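Local structure of HTH-type transcriptional activator ampR (3KOS) at the interface of chains A and B. The protein regulates transcription of the inducible AmpC beta-lactamase gene as a LysR-family DNA-binding activator, of which this chain is the effector binding domain. Residues are numbered along the deposited sequence; one frame, centred on the assembly and turned at random. Chains: chain A/B, HTH-type transcriptional activator ampR.

The interface of chains A and B. Residues chain A 20, 24, 28, 140, 162; chain B 136, 140-141, 144-145.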
loop_
_atom_site.group_PDB
_atom_site.type_symbol
_atom_site.label_atom_id
_atom_site.label_comp_id
_atom_site.label_asym_id
_atom_site.label_seq_id
_atom_site.Cartn_x
_atom_site.Cartn_y
_atom_site.Cartn_z
ATOM N N GLY A 20 -4.743 -4.213 -2.742
ATOM C CA GLY A 20 -3.994 -4.577 -1.554
ATOM C C GLY A 20 -4.836 -4.567 -0.296
ATOM O O GLY A 20 -4.694 -5.427 0.583
ATOM N N ILE A 24 -5.072 -7.787 2.304
ATOM C CA ILE A 24 -4.682 -7.753 3.710
ATOM C C ILE A 24 -5.887 -7.919 4.639
ATOM O O ILE A 24 -5.826 -8.627 5.648
ATOM C CB ILE A 24 -3.964 -6.421 4.057
ATOM C CG1 ILE A 24 -2.677 -6.274 3.246
ATOM C CG2 ILE A 24 -3.658 -6.352 5.540
ATOM C CD1 ILE A 24 -1.695 -7.459 3.392
ATOM N N PHE A 28 -6.224 -12.773 2.415
ATOM C CA PHE A 28 -5.068 -13.515 2.906
ATOM C C PHE A 28 -5.402 -14.415 4.097
ATOM O O PHE A 28 -4.979 -15.567 4.134
ATOM C CB PHE A 28 -3.888 -12.578 3.220
ATOM C CG PHE A 28 -3.154 -12.089 1.999
ATOM C CD1 PHE A 28 -3.471 -12.566 0.741
ATOM C CD2 PHE A 28 -2.131 -11.149 2.116
ATOM C CE1 PHE A 28 -2.788 -12.112 -0.388
ATOM C CE2 PHE A 28 -1.447 -10.701 1.005
ATOM C CZ PHE A 28 -1.771 -11.174 -0.245
ATOM N N VAL A 140 -4.399 0.859 2.632
ATOM C CA VAL A 140 -3.425 0.225 3.516
ATOM C C VAL A 140 -2.410 1.289 3.936
ATOM O O VAL A 140 -2.112 1.460 5.118
ATOM C CB VAL A 140 -2.691 -0.937 2.826
ATOM C CG1 VAL A 140 -1.600 -1.476 3.725
ATOM C CG2 VAL A 140 -3.685 -2.055 2.482
ATOM N N HIS A 162 -8.240 -5.925 11.885
ATOM C CA HIS A 162 -6.996 -6.255 12.587
ATOM C C HIS A 162 -6.452 -5.057 13.386
ATOM O O HIS A 162 -5.959 -5.222 14.503
ATOM C CB HIS A 162 -5.931 -6.825 11.633
ATOM C CG HIS A 162 -5.579 -5.919 10.490
ATOM N ND1 HIS A 162 -6.402 -5.745 9.395
ATOM C CD2 HIS A 162 -4.486 -5.151 10.265
ATOM C CE1 HIS A 162 -5.835 -4.897 8.552
ATOM N NE2 HIS A 162 -4.673 -4.520 9.058
ATOM N N PHE B 136 3.834 -8.286 -4.691
ATOM C CA PHE B 136 3.257 -7.053 -4.159
ATOM C C PHE B 136 3.661 -5.790 -4.912
ATOM O O PHE B 136 4.832 -5.599 -5.226
ATOM C CB PHE B 136 3.653 -6.890 -2.691
ATOM C CG PHE B 136 3.090 -7.953 -1.817
ATOM C CD1 PHE B 136 1.875 -7.764 -1.181
ATOM C CD2 PHE B 136 3.740 -9.164 -1.673
ATOM C CE1 PHE B 136 1.329 -8.761 -0.381
ATOM C CE2 PHE B 136 3.195 -10.175 -0.882
ATOM C CZ PHE B 136 1.991 -9.973 -0.242
ATOM N N VAL B 140 4.708 -1.622 1.491
ATOM C CA VAL B 140 3.889 -1.371 2.672
ATOM C C VAL B 140 2.917 -2.540 2.828
ATOM O O VAL B 140 2.788 -3.129 3.901
ATOM C CB VAL B 140 3.094 -0.059 2.555
ATOM C CG1 VAL B 140 2.159 0.095 3.734
ATOM C CG2 VAL B 140 4.058 1.134 2.492
ATOM N N THR B 141 2.246 -2.871 1.732
ATOM C CA THR B 141 1.307 -3.999 1.722
ATOM C C THR B 141 2.042 -5.312 1.986
ATOM O O THR B 141 1.573 -6.164 2.750
ATOM C CB THR B 141 0.585 -4.070 0.364
ATOM O OG1 THR B 141 -0.091 -2.825 0.134
ATOM C CG2 THR B 141 -0.434 -5.224 0.338
ATOM N N GLU B 144 2.685 -5.761 5.674
ATOM C CA GLU B 144 1.472 -6.126 6.394
ATOM C C GLU B 144 1.275 -7.629 6.314
ATOM O O GLU B 144 0.979 -8.279 7.319
ATOM C CB GLU B 144 0.239 -5.383 5.856
ATOM C CG GLU B 144 0.233 -3.906 6.193
ATOM C CD GLU B 144 0.263 -3.658 7.700
ATOM O OE1 GLU B 144 1.233 -3.029 8.185
ATOM O OE2 GLU B 144 -0.677 -4.108 8.394
ATOM N N ALA B 145 1.445 -8.185 5.114
ATOM C CA ALA B 145 1.316 -9.633 4.936
ATOM C C ALA B 145 2.382 -10.376 5.741
ATOM O O ALA B 145 2.098 -11.409 6.346
ATOM C CB ALA B 145 1.413 -10.001 3.458
HETATM O O HOH W 1 -3.101 -2.847 7.582
#
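A:Ile24 packs against one turn of helix 139-147 of chain B. The contact is part of a two-fold interface between LysR-type effector binding domains, which pair in this antiparallel way in the family. The biological dimer is inferred here. CG1 of A:Ile24 lies anti to the carbonyl carbon (chi1 -62°). From there CD1 meets the backbone O of B:Thr141 at 3.6 Å and N of B:Ala145 at 3.7 Å. CG1 touches methyl CG2 of B:Thr141 at 3.8 Å. B:Glu144 crosses the isoleucine at about a right angle, with CB against CD1.

One helical turn further along chain A, A:Phe28 meets B:Phe136 tip to tip. CE2 of A:Phe28 is 3.7 Å from CE1 of B:Phe136, which lies in the plane of the A:Phe28 ring, at its edge. The two rings therefore do not stack. The same CE2 touches methyl CB of B:Ala145 at 3.8 Å.

On the other flank, A:Val140 and B:Glu144 run past each other in opposite directions. CG1 of A:Val140 lies against CG of B:Glu144 and near CG1 of B:Val140.

The B:Glu144 chain bends at chi2 (-59°) and carries its carboxylate toward A:His162. A water bridges the two. It lies in the imidazole plane, 2.7 Å from NE2 of A:His162 in a nearly straight bond, and 2.9 Å from carboxylate OE2 of B:Glu144. The nearby carboxylate may favour a protonated imidazole.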